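Local coordinates for AB hydrolase-1 domain-containing protein (Thermoplasma acidophilum DSM 1728, PDB 3BDI) that is of unknown function but is predicted to be an alpha/beta hydrolase of the ABHD14 family, probably working through a Ser-His-Asp triad, at residues A[118-132]-A[142-154]. Residues are numbered along the deposited sequence; the frame is centred on the assembly and turned at random.
Sequences TLQYPDIVDGIIAVA and DMKKIRQKTLLVW
I128 and T150 open a run of four parallel bridges that ends at V131 and V153, joining neighbouring, almost parallel strands of the central sheet of this alpha/beta hydrolase fold. Five backbone hydrogen bonds alternate across the seam; four are nearly straight, but A132 N to V153 O bends to 136° at the hydrogen. At this C-terminal end, A132 lies over the indole face of W154, its CA 3.6 Å from the six-membered ring's centroid and nearly on the normal, a CH-pi contact. A132 also touches D158 and H186 of the probable triad. Packing is close at I146 too, where CG1 meets L119 CD2 at 3.8 Å and CG2 meets I128 CD1 at 4.0 Å.

Toward the strand starts, the bend of Q148 at chi2 (79°) brings its amide to V125. NE2 donates to V125 O (2.9 Å), which lies 8° out of the amide plane, while the donor is tilted from the carbonyl plane. The solvent side is looser: one water links D126 O to K149 N, and K149 NZ leads away to the carboxylate of L207. Main-chain bonds thus satisfy the buried strand amides, T150 OG1 donates to Q148 O within its own segment, and water joins the chains where D126 and K149 are exposed.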
ATOM      1  N   THR A 118       2.670   6.792   7.485  1.00 13.39           N
ATOM      2  CA  THR A 118       4.097   7.042   7.772  1.00 12.96           C
ATOM      3  C   THR A 118       4.304   8.385   8.465  1.00 15.19           C
ATOM      4  O   THR A 118       5.142   8.476   9.353  1.00 14.30           O
ATOM      5  CB  THR A 118       4.923   6.935   6.483  1.00 13.25           C
ATOM      6  OG1 THR A 118       4.626   5.689   5.832  1.00 12.80           O
ATOM      7  CG2 THR A 118       6.401   6.948   6.786  1.00 12.76           C
ATOM      8  N   LEU A 119       3.504   9.378   8.126  1.00 13.55           N
ATOM      9  CA  LEU A 119       3.576  10.701   8.782  1.00 13.74           C
ATOM     10  C   LEU A 119       3.103  10.612  10.229  1.00 15.12           C
ATOM     11  O   LEU A 119       3.657  11.277  11.102  1.00 16.86           O
ATOM     12  CB  LEU A 119       2.754  11.746   8.021  1.00 16.44           C
ATOM     13  CG  LEU A 119       3.224  12.032   6.596  1.00 21.64           C
ATOM     14  CD1 LEU A 119       2.277  13.018   5.895  1.00 16.86           C
ATOM     15  CD2 LEU A 119       4.658  12.514   6.593  1.00 25.89           C
ATOM     16  N   GLN A 120       2.105   9.778  10.512  1.00 14.47           N
ATOM     17  CA  GLN A 120       1.509   9.684  11.848  1.00 14.49           C
ATOM     18  C   GLN A 120       2.213   8.707  12.754  1.00 15.64           C
ATOM     19  O   GLN A 120       2.398   8.999  13.947  1.00 16.73           O
ATOM     20  CB  GLN A 120       0.047   9.270  11.760  1.00 17.08           C
ATOM     21  CG  GLN A 120      -0.849  10.269  11.105  1.00 18.15           C
ATOM     22  CD  GLN A 120      -1.231  11.435  12.001  1.00 30.77           C
ATOM     23  OE1 GLN A 120      -0.569  12.473  12.007  1.00 33.02           O
ATOM     24  NE2 GLN A 120      -2.302  11.270  12.753  1.00 29.02           N
ATOM     25  N   TYR A 121       2.612   7.558  12.210  1.00 13.65           N
ATOM     26  CA  TYR A 121       3.102   6.416  12.938  1.00 13.16           C
ATOM     27  C   TYR A 121       4.357   5.869  12.266  1.00 14.07           C
ATOM     28  O   TYR A 121       4.444   4.714  11.860  1.00 14.93           O
ATOM     29  CB  TYR A 121       2.011   5.330  12.980  1.00 14.14           C
ATOM     30  CG  TYR A 121       0.738   5.791  13.620  1.00 16.88           C
ATOM     31  CD1 TYR A 121       0.736   6.215  14.947  1.00 18.51           C
ATOM     32  CD2 TYR A 121      -0.470   5.837  12.913  1.00 16.73           C
ATOM     33  CE1 TYR A 121      -0.425   6.666  15.542  1.00 21.00           C
ATOM     34  CE2 TYR A 121      -1.636   6.263  13.508  1.00 19.08           C
ATOM     35  CZ  TYR A 121      -1.614   6.692  14.822  1.00 22.29           C
ATOM     36  OH  TYR A 121      -2.755   7.131  15.483  1.00 26.94           O
ATOM     37  N   PRO A 122       5.393   6.709  12.190  1.00 14.97           N
ATOM     38  CA  PRO A 122       6.577   6.261  11.462  1.00 14.49           C
ATOM     39  C   PRO A 122       7.254   5.029  12.021  1.00 14.93           C
ATOM     40  O   PRO A 122       7.946   4.315  11.296  1.00 16.98           O
ATOM     41  CB  PRO A 122       7.514   7.486  11.528  1.00 15.59           C
ATOM     42  CG  PRO A 122       7.042   8.257  12.703  1.00 15.85           C
ATOM     43  CD  PRO A 122       5.531   8.078  12.696  1.00 17.36           C
ATOM     44  N   ASP A 123       7.076   4.782  13.324  1.00 15.07           N
ATOM     45  CA  ASP A 123       7.759   3.671  13.957  1.00 17.84           C
ATOM     46  C   ASP A 123       7.234   2.304  13.565  1.00 16.81           C
ATOM     47  O   ASP A 123       7.891   1.286  13.798  1.00 19.99           O
ATOM     48  CB  ASP A 123       7.783   3.855  15.478  1.00 21.15           C
ATOM     49  CG  ASP A 123       8.500   5.150  15.885  1.00 30.84           C
ATOM     50  OD1 ASP A 123       9.540   5.495  15.256  1.00 38.52           O
ATOM     51  OD2 ASP A 123       8.009   5.833  16.807  1.00 43.23           O
ATOM     52  N   ILE A 124       6.072   2.274  12.900  1.00 15.40           N
ATOM     53  CA  ILE A 124       5.530   1.004  12.428  1.00 14.91           C
ATOM     54  C   ILE A 124       5.873   0.679  10.960  1.00 13.54           C
ATOM     55  O   ILE A 124       5.546  -0.436  10.483  1.00 15.32           O
ATOM     56  CB  ILE A 124       3.991   0.875  12.675  1.00 14.85           C
ATOM     57  CG1 ILE A 124       3.161   1.692  11.701  1.00 17.19           C
ATOM     58  CG2 ILE A 124       3.646   1.302  14.122  1.00 16.34           C
ATOM     59  CD1 ILE A 124       1.642   1.508  11.892  1.00 16.30           C
ATOM     60  N   VAL A 125       6.540   1.614  10.270  1.00 14.36           N
ATOM     61  CA  VAL A 125       6.697   1.538   8.794  1.00 12.28           C
ATOM     62  C   VAL A 125       8.147   1.206   8.446  1.00 12.72           C
ATOM     63  O   VAL A 125       9.043   1.985   8.769  1.00 15.27           O
ATOM     64  CB  VAL A 125       6.243   2.834   8.103  1.00 11.80           C
ATOM     65  CG1 VAL A 125       6.404   2.715   6.573  1.00 12.46           C
ATOM     66  CG2 VAL A 125       4.779   3.155   8.454  1.00 12.63           C
ATOM     67  N   ASP A 126       8.370   0.045   7.839  1.00 12.67           N
ATOM     68  CA  ASP A 126       9.717  -0.401   7.410  1.00 12.29           C
ATOM     69  C   ASP A 126      10.125   0.155   6.031  1.00 16.24           C
ATOM     70  O   ASP A 126      11.316   0.140   5.684  1.00 14.86           O
ATOM     71  CB  ASP A 126       9.805  -1.909   7.337  1.00 14.76           C
ATOM     72  CG  ASP A 126       9.813  -2.595   8.700  1.00 21.53           C
ATOM     73  OD1 ASP A 126      10.260  -1.975   9.671  1.00 23.69           O
ATOM     74  OD2 ASP A 126       9.385  -3.775   8.774  1.00 22.23           O
ATOM     75  N   GLY A 127       9.162   0.628   5.240  1.00 12.18           N
ATOM     76  CA  GLY A 127       9.376   1.098   3.872  1.00 11.65           C
ATOM     77  C   GLY A 127       8.022   1.393   3.264  1.00 11.92           C
ATOM     78  O   GLY A 127       6.996   0.882   3.766  1.00 13.04           O
ATOM     79  N   ILE A 128       8.024   2.182   2.197  1.00 11.50           N
ATOM     80  CA  ILE A 128       6.774   2.588   1.497  1.00 10.44           C
ATOM     81  C   ILE A 128       6.885   2.227   0.024  1.00 11.02           C
ATOM     82  O   ILE A 128       7.927   2.492  -0.601  1.00 10.41           O
ATOM     83  CB  ILE A 128       6.593   4.139   1.561  1.00 10.48           C
ATOM     84  CG1 ILE A 128       6.402   4.607   3.008  1.00 13.60           C
ATOM     85  CG2 ILE A 128       5.392   4.630   0.698  1.00 13.43           C
ATOM     86  CD1 ILE A 128       6.458   6.105   3.160  1.00 14.83           C
ATOM     87  N   ILE A 129       5.807   1.672  -0.542  1.00  9.93           N
ATOM     88  CA  ILE A 129       5.619   1.649  -1.980  1.00  8.10           C
ATOM     89  C   ILE A 129       4.325   2.406  -2.245  1.00  9.58           C
ATOM     90  O   ILE A 129       3.302   2.084  -1.657  1.00 10.86           O
ATOM     91  CB  ILE A 129       5.461   0.218  -2.557  1.00  8.52           C
ATOM     92  CG1 ILE A 129       6.727  -0.624  -2.278  1.00 12.07           C
ATOM     93  CG2 ILE A 129       5.230   0.268  -4.057  1.00 10.68           C
ATOM     94  CD1 ILE A 129       6.640  -2.091  -2.665  1.00 11.48           C
ATOM     95  N   ALA A 130       4.372   3.408  -3.085  1.00  9.35           N
ATOM     96  CA  ALA A 130       3.191   4.201  -3.406  1.00 10.25           C
ATOM     97  C   ALA A 130       3.062   4.309  -4.895  1.00 10.32           C
ATOM     98  O   ALA A 130       3.983   4.776  -5.591  1.00 11.76           O
ATOM     99  CB  ALA A 130       3.280   5.580  -2.760  1.00 10.90           C
ATOM    100  N   VAL A 131       1.953   3.820  -5.407  1.00  9.33           N
ATOM    101  CA  VAL A 131       1.660   3.780  -6.825  1.00  8.39           C
ATOM    102  C   VAL A 131       0.747   4.960  -7.134  1.00 10.33           C
ATOM    103  O   VAL A 131      -0.446   4.928  -6.829  1.00 11.58           O
ATOM    104  CB  VAL A 131       0.987   2.463  -7.250  1.00  9.52           C
ATOM    105  CG1 VAL A 131       0.961   2.312  -8.787  1.00 10.52           C
ATOM    106  CG2 VAL A 131       1.711   1.254  -6.610  1.00 11.85           C
ATOM    107  N   ALA A 132       1.321   6.027  -7.709  1.00  8.67           N
ATOM    108  CA  ALA A 132       0.579   7.243  -8.039  1.00 10.08           C
ATOM    109  C   ALA A 132      -0.348   7.670  -6.907  1.00  9.13           C
ATOM    110  O   ALA A 132      -1.567   7.789  -7.070  1.00 10.40           O
ATOM    111  CB  ALA A 132      -0.132   7.143  -9.376  1.00 11.44           C
ATOM    112  N   ASP A 142       5.126  17.702   5.342  1.00 18.03           N
ATOM    113  CA  ASP A 142       5.352  16.593   6.260  1.00 19.26           C
ATOM    114  C   ASP A 142       6.087  15.453   5.557  1.00 16.79           C
ATOM    115  O   ASP A 142       6.919  14.745   6.149  1.00 17.06           O
ATOM    116  CB  ASP A 142       3.998  16.108   6.787  1.00 22.26           C
ATOM    117  CG  ASP A 142       3.143  17.252   7.327  1.00 32.73           C
ATOM    118  OD1 ASP A 142       3.342  17.600   8.507  1.00 34.56           O
ATOM    119  OD2 ASP A 142       2.300  17.808   6.565  1.00 41.30           O
HETATM  120  N   MSE A 143       5.764  15.255   4.283  1.00 17.67           N
HETATM  121  CA  MSE A 143       6.427  14.275   3.459  1.00 17.55           C
HETATM  122  C   MSE A 143       7.902  14.535   3.392  1.00 14.97           C
HETATM  123  O   MSE A 143       8.665  13.595   3.311  1.00 14.50           O
HETATM  124  CB  MSE A 143       5.844  14.240   2.042  1.00 17.30           C
HETATM  125  CG  MSE A 143       4.485  13.566   1.995  1.00 13.64           C
HETATM  126 SE   MSE A 143       3.567  13.708   0.286  0.75 26.91          SE
HETATM  127  CE  MSE A 143       4.919  14.003  -0.924  1.00 19.34           C
ATOM    128  N   LYS A 144       8.327  15.811   3.438  1.00 15.51           N
ATOM    129  CA  LYS A 144       9.752  16.079   3.414  1.00 14.46           C
ATOM    130  C   LYS A 144      10.507  15.404   4.555  1.00 14.14           C
ATOM    131  O   LYS A 144      11.718  15.134   4.390  1.00 17.55           O
ATOM    132  CB  LYS A 144      10.086  17.589   3.317  1.00 15.73           C
ATOM    133  CG  LYS A 144       9.926  18.403   4.548  1.00 20.45           C
ATOM    134  CD  LYS A 144      10.338  19.884   4.292  1.00 21.82           C
ATOM    135  CE  LYS A 144      10.167  20.718   5.534  1.00 28.73           C
ATOM    136  NZ  LYS A 144      10.799  22.078   5.445  1.00 34.91           N
ATOM    137  N   LYS A 145       9.792  15.071   5.630  1.00 17.04           N
ATOM    138  CA  LYS A 145      10.348  14.437   6.818  1.00 19.12           C
ATOM    139  C   LYS A 145      10.505  12.915   6.754  1.00 21.18           C
ATOM    140  O   LYS A 145      11.249  12.334   7.555  1.00 20.97           O
ATOM    141  CB  LYS A 145       9.520  14.824   8.038  1.00 22.73           C
ATOM    142  N   ILE A 146       9.834  12.267   5.809  1.00 17.59           N
ATOM    143  CA  ILE A 146       9.882  10.800   5.738  1.00 16.90           C
ATOM    144  C   ILE A 146      11.297  10.265   5.603  1.00 17.01           C
ATOM    145  O   ILE A 146      12.041  10.614   4.678  1.00 16.02           O
ATOM    146  CB  ILE A 146       8.975  10.263   4.572  1.00 17.74           C
ATOM    147  CG1 ILE A 146       7.509  10.565   4.896  1.00 16.68           C
ATOM    148  CG2 ILE A 146       9.133   8.777   4.357  1.00 14.99           C
ATOM    149  CD1 ILE A 146       6.551  10.392   3.662  1.00 14.78           C
ATOM    150  N   ARG A 147      11.674   9.367   6.505  1.00 16.14           N
ATOM    151  CA  ARG A 147      12.990   8.754   6.446  1.00 16.91           C
ATOM    152  C   ARG A 147      13.043   7.375   5.802  1.00 15.87           C
ATOM    153  O   ARG A 147      14.103   6.875   5.450  1.00 16.15           O
ATOM    154  CB  ARG A 147      13.548   8.676   7.869  1.00 18.62           C
ATOM    155  CG  ARG A 147      13.581  10.023   8.597  1.00 22.49           C
ATOM    156  CD  ARG A 147      14.456  11.089   7.891  1.00 29.04           C
ATOM    157  NE  ARG A 147      14.630  12.324   8.674  1.00 38.02           N
ATOM    158  CZ  ARG A 147      13.729  13.305   8.770  1.00 31.87           C
ATOM    159  N   GLN A 148      11.874   6.704   5.684  1.00 13.19           N
ATOM    160  CA  GLN A 148      11.823   5.377   5.094  1.00 15.57           C
ATOM    161  C   GLN A 148      12.237   5.350   3.638  1.00 11.78           C
ATOM    162  O   GLN A 148      11.963   6.328   2.902  1.00 13.94           O
ATOM    163  CB  GLN A 148      10.386   4.840   5.174  1.00 15.78           C
ATOM    164  CG  GLN A 148       9.994   4.299   6.556  1.00 18.72           C
ATOM    165  CD  GLN A 148       9.622   5.341   7.575  1.00 15.16           C
ATOM    166  OE1 GLN A 148       9.613   6.544   7.313  1.00 13.46           O
ATOM    167  NE2 GLN A 148       9.287   4.880   8.769  1.00 13.75           N
ATOM    168  N   LYS A 149      12.875   4.255   3.252  1.00 13.06           N
ATOM    169  CA  LYS A 149      13.069   3.938   1.840  1.00 15.11           C
ATOM    170  C   LYS A 149      11.671   3.938   1.224  1.00 12.37           C
ATOM    171  O   LYS A 149      10.781   3.257   1.740  1.00 12.21           O
ATOM    172  CB  LYS A 149      13.751   2.570   1.626  1.00 16.53           C
ATOM    173  CG  LYS A 149      15.274   2.588   1.912  1.00 19.87           C
ATOM    174  CD  LYS A 149      16.009   1.272   1.601  1.00 19.27           C
ATOM    175  CE  LYS A 149      17.475   1.386   1.984  1.00 20.71           C
ATOM    176  NZ  LYS A 149      18.292   0.147   1.761  1.00 16.04           N
ATOM    177  N   THR A 150      11.529   4.617   0.086  1.00 12.45           N
ATOM    178  CA  THR A 150      10.255   4.787  -0.589  1.00 11.32           C
ATOM    179  C   THR A 150      10.397   4.534  -2.085  1.00 11.94           C
ATOM    180  O   THR A 150      11.308   5.048  -2.702  1.00 13.50           O
ATOM    181  CB  THR A 150       9.750   6.235  -0.357  1.00 12.57           C
ATOM    182  OG1 THR A 150       9.513   6.453   1.048  1.00 12.04           O
ATOM    183  CG2 THR A 150       8.473   6.550  -1.106  1.00 11.01           C
ATOM    184  N   LEU A 151       9.513   3.717  -2.648  1.00  9.44           N
ATOM    185  CA  LEU A 151       9.393   3.519  -4.064  1.00  9.24           C
ATOM    186  C   LEU A 151       8.104   4.181  -4.529  1.00 10.30           C
ATOM    187  O   LEU A 151       7.022   3.870  -4.021  1.00 10.65           O
ATOM    188  CB  LEU A 151       9.330   2.024  -4.386  1.00 10.56           C
ATOM    189  CG  LEU A 151       9.100   1.602  -5.839  1.00 12.01           C
ATOM    190  CD1 LEU A 151      10.304   1.992  -6.667  1.00 15.36           C
ATOM    191  CD2 LEU A 151       8.796   0.105  -5.945  1.00 11.49           C
ATOM    192  N   LEU A 152       8.245   5.099  -5.474  1.00  9.20           N
ATOM    193  CA  LEU A 152       7.140   5.750  -6.172  1.00  9.26           C
ATOM    194  C   LEU A 152       7.040   5.154  -7.552  1.00  9.41           C
ATOM    195  O   LEU A 152       8.008   5.118  -8.313  1.00  9.08           O
ATOM    196  CB  LEU A 152       7.425   7.251  -6.282  1.00 10.41           C
ATOM    197  CG  LEU A 152       7.549   7.994  -4.958  1.00 12.16           C
ATOM    198  CD1 LEU A 152       8.033   9.420  -5.147  1.00 14.09           C
ATOM    199  CD2 LEU A 152       6.278   8.028  -4.151  1.00 12.78           C
ATOM    200  N   VAL A 153       5.866   4.611  -7.890  1.00 10.67           N
ATOM    201  CA  VAL A 153       5.607   3.963  -9.176  1.00  9.89           C
ATOM    202  C   VAL A 153       4.528   4.739  -9.876  1.00  8.76           C
ATOM    203  O   VAL A 153       3.494   5.004  -9.299  1.00  9.98           O
ATOM    204  CB  VAL A 153       5.195   2.485  -9.013  1.00  9.99           C
ATOM    205  CG1 VAL A 153       4.987   1.861 -10.384  1.00 10.56           C
ATOM    206  CG2 VAL A 153       6.257   1.688  -8.225  1.00 12.38           C
ATOM    207  N   TRP A 154       4.754   5.083 -11.141  1.00  9.71           N
ATOM    208  CA  TRP A 154       3.756   5.757 -11.947  1.00  9.05           C
ATOM    209  C   TRP A 154       3.738   5.118 -13.321  1.00 10.45           C
ATOM    210  O   TRP A 154       4.780   4.755 -13.853  1.00 11.86           O
ATOM    211  CB  TRP A 154       4.097   7.251 -12.157  1.00  9.87           C
ATOM    212  CG  TRP A 154       3.182   8.256 -11.538  1.00 10.29           C
ATOM    213  CD1 TRP A 154       2.123   8.920 -12.135  1.00 10.96           C
ATOM    214  CD2 TRP A 154       3.288   8.788 -10.228  1.00 11.19           C
ATOM    215  NE1 TRP A 154       1.576   9.801 -11.270  1.00 13.86           N
ATOM    216  CE2 TRP A 154       2.276   9.763 -10.090  1.00 11.82           C
ATOM    217  CE3 TRP A 154       4.141   8.540  -9.156  1.00 12.69           C
ATOM    218  CZ2 TRP A 154       2.129  10.510  -8.902  1.00 11.19           C
ATOM    219  CZ3 TRP A 154       4.001   9.267  -8.008  1.00 13.46           C
ATOM    220  CH2 TRP A 154       2.999  10.231  -7.888  1.00 11.54           C
TER
HETATM  221  O   HOH W   1      13.118   2.075   5.184  1.00 22.57           O